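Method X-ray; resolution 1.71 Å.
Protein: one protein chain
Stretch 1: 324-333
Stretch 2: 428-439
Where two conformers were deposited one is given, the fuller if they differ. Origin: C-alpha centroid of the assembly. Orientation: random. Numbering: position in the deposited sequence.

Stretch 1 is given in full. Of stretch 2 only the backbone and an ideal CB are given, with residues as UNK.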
# COMPACT_ATOMS: atom_id res chain seq x y z
N ASP A 324 14.72 -25.54 17.34
CA ASP A 324 15.02 -26.65 18.25
C ASP A 324 16.40 -27.21 17.96
O ASP A 324 17.15 -27.56 18.89
CB ASP A 324 13.95 -27.74 18.08
CG ASP A 324 14.18 -28.95 18.98
OD1 ASP A 324 14.29 -28.80 20.21
OD2 ASP A 324 14.24 -30.06 18.43
N ARG A 325 16.76 -27.29 16.69
CA ARG A 325 18.04 -27.88 16.28
C ARG A 325 19.21 -26.98 16.69
O ARG A 325 20.22 -27.47 17.18
CB ARG A 325 18.04 -28.14 14.77
CG ARG A 325 19.15 -29.08 14.28
CD ARG A 325 18.79 -29.61 12.89
NE ARG A 325 19.76 -30.60 12.38
CZ ARG A 325 20.82 -30.32 11.63
NH1 ARG A 325 21.09 -29.07 11.31
NH2 ARG A 325 21.62 -31.29 11.19
N TYR A 326 19.05 -25.66 16.50
CA TYR A 326 20.04 -24.71 17.02
C TYR A 326 20.20 -24.84 18.52
O TYR A 326 21.31 -24.85 19.04
CB TYR A 326 19.62 -23.27 16.73
CG TYR A 326 20.02 -22.68 15.40
CD1 TYR A 326 21.29 -22.90 14.86
CD2 TYR A 326 19.14 -21.87 14.70
CE1 TYR A 326 21.66 -22.33 13.65
CE2 TYR A 326 19.50 -21.29 13.49
CZ TYR A 326 20.76 -21.53 12.98
OH TYR A 326 21.10 -20.96 11.78
N ILE A 327 19.07 -24.89 19.23
CA ILE A 327 19.13 -24.84 20.70
C ILE A 327 19.81 -26.09 21.24
O ILE A 327 20.63 -26.03 22.15
CB ILE A 327 17.74 -24.63 21.31
CG1 ILE A 327 17.24 -23.21 21.01
CG2 ILE A 327 17.76 -24.88 22.82
CD1 ILE A 327 15.74 -23.00 21.32
N THR A 328 19.47 -27.23 20.66
CA THR A 328 20.07 -28.49 21.08
C THR A 328 21.55 -28.57 20.69
O THR A 328 22.40 -28.90 21.52
CB THR A 328 19.27 -29.68 20.52
OG1 THR A 328 17.94 -29.63 21.06
CG2 THR A 328 19.92 -31.02 20.91
N GLN A 329 21.88 -28.28 19.43
CA GLN A 329 23.23 -28.55 18.95
C GLN A 329 24.25 -27.50 19.41
O GLN A 329 25.45 -27.79 19.45
CB GLN A 329 23.26 -28.80 17.43
CG GLN A 329 22.50 -30.10 17.04
CD GLN A 329 22.79 -30.61 15.64
OE1 GLN A 329 23.82 -30.29 15.03
NE2 GLN A 329 21.88 -31.42 15.11
N LEU A 330 23.78 -26.30 19.77
CA LEU A 330 24.67 -25.27 20.29
C LEU A 330 24.75 -25.29 21.80
O LEU A 330 25.42 -24.45 22.40
CB LEU A 330 24.24 -23.86 19.82
CG LEU A 330 24.29 -23.63 18.31
CD1 LEU A 330 23.74 -22.26 18.01
CD2 LEU A 330 25.71 -23.77 17.77
N ALA A 331 24.06 -26.24 22.42
CA ALA A 331 23.92 -26.31 23.88
C ALA A 331 25.22 -26.10 24.66
O ALA A 331 25.25 -25.39 25.67
CB ALA A 331 23.29 -27.63 24.29
N GLU A 332 26.29 -26.75 24.21
CA GLU A 332 27.56 -26.71 24.94
C GLU A 332 28.07 -25.29 25.08
O GLU A 332 28.62 -24.92 26.13
CB GLU A 332 28.61 -27.57 24.23
CG GLU A 332 29.90 -27.75 25.03
CD GLU A 332 31.07 -28.22 24.17
OE1 GLU A 332 30.85 -29.05 23.26
OE2 GLU A 332 32.20 -27.76 24.41
N LEU A 333 27.87 -24.47 24.04
CA LEU A 333 28.37 -23.09 24.08
C LEU A 333 27.65 -22.29 25.16
O LEU A 333 28.22 -21.37 25.75
CB LEU A 333 28.22 -22.41 22.72
CG LEU A 333 29.04 -23.00 21.57
CD1 LEU A 333 28.73 -22.31 20.25
CD2 LEU A 333 30.53 -22.88 21.87
N UNK A 428 26.71 -25.76 8.89
CA UNK A 428 27.86 -24.89 8.72
C UNK A 428 27.81 -23.67 9.63
O UNK A 428 28.84 -23.26 10.18
CB UNK A 428 27.96 -24.44 7.26
N UNK A 429 26.62 -23.11 9.82
CA UNK A 429 26.45 -22.01 10.76
C UNK A 429 26.93 -22.42 12.14
O UNK A 429 27.66 -21.69 12.81
CB UNK A 429 24.99 -21.56 10.81
N UNK A 430 26.50 -23.61 12.56
CA UNK A 430 26.77 -24.07 13.91
C UNK A 430 28.23 -24.44 14.12
O UNK A 430 28.82 -24.10 15.14
CB UNK A 430 25.88 -25.27 14.24
N UNK A 431 28.81 -25.13 13.14
CA UNK A 431 30.22 -25.49 13.24
C UNK A 431 31.09 -24.24 13.21
O UNK A 431 32.07 -24.15 13.95
CB UNK A 431 30.62 -26.44 12.11
N UNK A 432 30.73 -23.28 12.37
CA UNK A 432 31.44 -22.02 12.30
C UNK A 432 31.37 -21.28 13.63
O UNK A 432 32.35 -20.71 14.10
CB UNK A 432 30.87 -21.15 11.18
N UNK A 433 30.20 -21.30 14.25
CA UNK A 433 30.03 -20.64 15.53
C UNK A 433 30.91 -21.29 16.59
O UNK A 433 31.57 -20.59 17.38
CB UNK A 433 28.56 -20.68 15.96
N UNK A 434 30.94 -22.63 16.62
CA UNK A 434 31.80 -23.34 17.56
C UNK A 434 33.26 -22.95 17.33
O UNK A 434 33.98 -22.62 18.28
CB UNK A 434 31.62 -24.85 17.42
N UNK A 435 33.69 -22.94 16.08
CA UNK A 435 35.08 -22.61 15.77
C UNK A 435 35.42 -21.16 16.13
O UNK A 435 36.44 -20.90 16.76
CB UNK A 435 35.36 -22.85 14.28
N UNK A 436 34.58 -20.22 15.71
CA UNK A 436 34.84 -18.80 15.96
C UNK A 436 34.82 -18.45 17.46
O UNK A 436 35.69 -17.72 17.94
CB UNK A 436 33.81 -17.95 15.22
N UNK A 437 33.84 -18.96 18.19
CA UNK A 437 33.71 -18.61 19.61
C UNK A 437 34.89 -19.14 20.43
O UNK A 437 35.37 -18.48 21.35
CB UNK A 437 32.40 -19.16 20.17
N UNK A 438 35.39 -20.32 20.07
CA UNK A 438 36.53 -20.87 20.78
C UNK A 438 37.81 -20.12 20.42
O UNK A 438 38.78 -20.13 21.16
CB UNK A 438 36.68 -22.36 20.47
N UNK A 439 37.76 -19.42 19.29
CA UNK A 439 38.82 -18.50 18.91
C UNK A 439 38.72 -17.21 19.73
O UNK A 439 39.73 -16.57 20.04
CB UNK A 439 38.75 -18.19 17.41

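Stretch 2 is one continuous helix, its axis inclined at 30° to that of helix 324-329 and 11.0 Å from it at closest approach. Only some of its positions can therefore meet stretch 1.

At 428 the ideal CB has nothing of stretch 1 within 5.5 Å, so almost any helix-compatible residue would do. It is Arg428, whose guanidinium hydrogen-bonds elsewhere in the structure.

Position 429 points toward stretch 1, with its ideal CB 4.1 Å from Tyr326 OH. So little room favours a short side chain: alanine, valine or threonine. Val429 fits, resting CG1 3.8 Å from Tyr326 OH and 4.0 Å from Tyr326 CE1.

The CA of 430 lies 6.8 Å from the CA of Leu330, and its CB points toward stretch 1, 3.8 Å from Leu330 CD2 and 5.2 Å from Tyr326 CE1. Beyond lie Gln329 and Arg325. A long, flexible apolar chain suits this course; leucine could cover its beginning. Met430 runs its full length: CG packs 3.7 Å from Tyr326 CD1, at the ring edge, and 3.8 Å from Leu330 CD2. SD lies 5.0 Å from the centroid of the Tyr326 ring in an oblique sulfur-aromatic contact, and CE ends 3.3 Å from Gln329 OE1 and 3.8 Å from Arg325 NH1.

Position 431 points away, which would suit a polar residue; it is Glu431. At 432 stretch 1 is out of reach and sets no preference. The helical phi/psi of -62/-42 does not demand glycine, but Gly432 is found.

Position 433 points toward two leucines, its ideal CB 4.6 Å from both Leu330 CD2 and Leu333 CD1. A branched aliphatic residue is the natural answer, whether leucine, isoleucine or valine. Leu433 brings CD2 to 3.8 Å from Leu330 CD1, and its CG lies 4.1 Å from Leu333 CD1.

At 434 the CA-to-CB bond points sideways, and the ideal CB of 434 is 4.8 Å from Leu333 CD1, so a side chain must be long or broad to reach the space beside Leu330 and Leu333. Methionine or an aromatic ring could do so. Phe434 presents one face to Leu333, whose CG stands 3.9 Å from the centroid of the Phe434 ring in a CH-pi contact. At the ring edge, CE2 approaches Gln329 O at 3.4 Å; CE2 also packs 3.8 Å from Leu330 CD2.

Positions 435 and 436 are out of reach and leave the choice open; they hold His435 and Val436.

Position 437 points toward Leu333, with Leu333 CD2 4.5 Å from the ideal CB, and calls for an aliphatic group. Ile437 places CG2 3.7 Å from Leu333 CD2, helping to form the hole in which Leu333 sits with Leu433, Phe434 and 438.

At 438 the CB points sideways into open space, but the carboxylate of Glu332 offers a negative charge to a long basic chain, lysine or arginine. Lys438 extends NZ to 3.1 Å from Glu332 OE2, donating a hydrogen bond within a salt bridge.

Position 439 is out of reach of stretch 1, and a polar residue is acceptable: Gln439.

Stretch 2 428-439: RVMEGLFHVIKQ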
# COMPACT_ATOMS: atom_id res chain seq x y z
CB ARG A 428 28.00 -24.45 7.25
CG ARG A 428 29.30 -23.66 7.02
CD ARG A 428 29.66 -23.52 5.55
NE ARG A 428 30.95 -22.85 5.36
CZ ARG A 428 32.12 -23.47 5.32
NH1 ARG A 428 32.19 -24.79 5.47
NH2 ARG A 428 33.24 -22.78 5.14
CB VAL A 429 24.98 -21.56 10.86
CG1 VAL A 429 24.82 -20.51 11.98
CG2 VAL A 429 24.51 -21.00 9.54
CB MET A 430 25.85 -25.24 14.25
CG MET A 430 24.40 -24.78 14.40
SD MET A 430 23.29 -26.07 14.96
CE MET A 430 23.46 -27.27 13.65
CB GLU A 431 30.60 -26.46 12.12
CG GLU A 431 29.81 -27.76 12.18
CD GLU A 431 30.23 -28.75 11.13
OE1 GLU A 431 29.34 -29.30 10.44
OE2 GLU A 431 31.46 -28.99 11.01
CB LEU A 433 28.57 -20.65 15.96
CG LEU A 433 28.20 -19.69 17.08
CD1 LEU A 433 28.41 -18.24 16.65
CD2 LEU A 433 26.74 -19.92 17.50
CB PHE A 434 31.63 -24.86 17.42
CG PHE A 434 30.62 -25.44 18.37
CD1 PHE A 434 30.98 -25.74 19.68
CD2 PHE A 434 29.32 -25.72 17.95
CE1 PHE A 434 30.06 -26.30 20.56
CE2 PHE A 434 28.39 -26.28 18.84
CZ PHE A 434 28.76 -26.57 20.13
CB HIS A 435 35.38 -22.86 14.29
CG HIS A 435 36.83 -22.77 13.95
ND1 HIS A 435 37.48 -21.56 13.80
CD2 HIS A 435 37.77 -23.73 13.76
CE1 HIS A 435 38.76 -21.79 13.52
NE2 HIS A 435 38.95 -23.09 13.49
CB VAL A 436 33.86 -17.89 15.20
CG1 VAL A 436 34.02 -16.43 15.63
CG2 VAL A 436 34.09 -18.03 13.70
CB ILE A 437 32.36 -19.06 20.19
CG1 ILE A 437 31.46 -17.83 20.38
CG2 ILE A 437 32.53 -19.77 21.54
CD1 ILE A 437 30.14 -17.93 19.68
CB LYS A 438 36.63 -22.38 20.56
CG LYS A 438 35.33 -23.07 20.99
CD LYS A 438 35.45 -24.56 21.25
CE LYS A 438 34.16 -25.04 21.91
NZ LYS A 438 34.27 -26.39 22.54
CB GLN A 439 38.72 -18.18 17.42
CG GLN A 439 39.96 -18.46 16.60
CD GLN A 439 39.85 -17.94 15.18
OE1 GLN A 439 38.74 -17.75 14.65
NE2 GLN A 439 40.99 -17.68 14.54
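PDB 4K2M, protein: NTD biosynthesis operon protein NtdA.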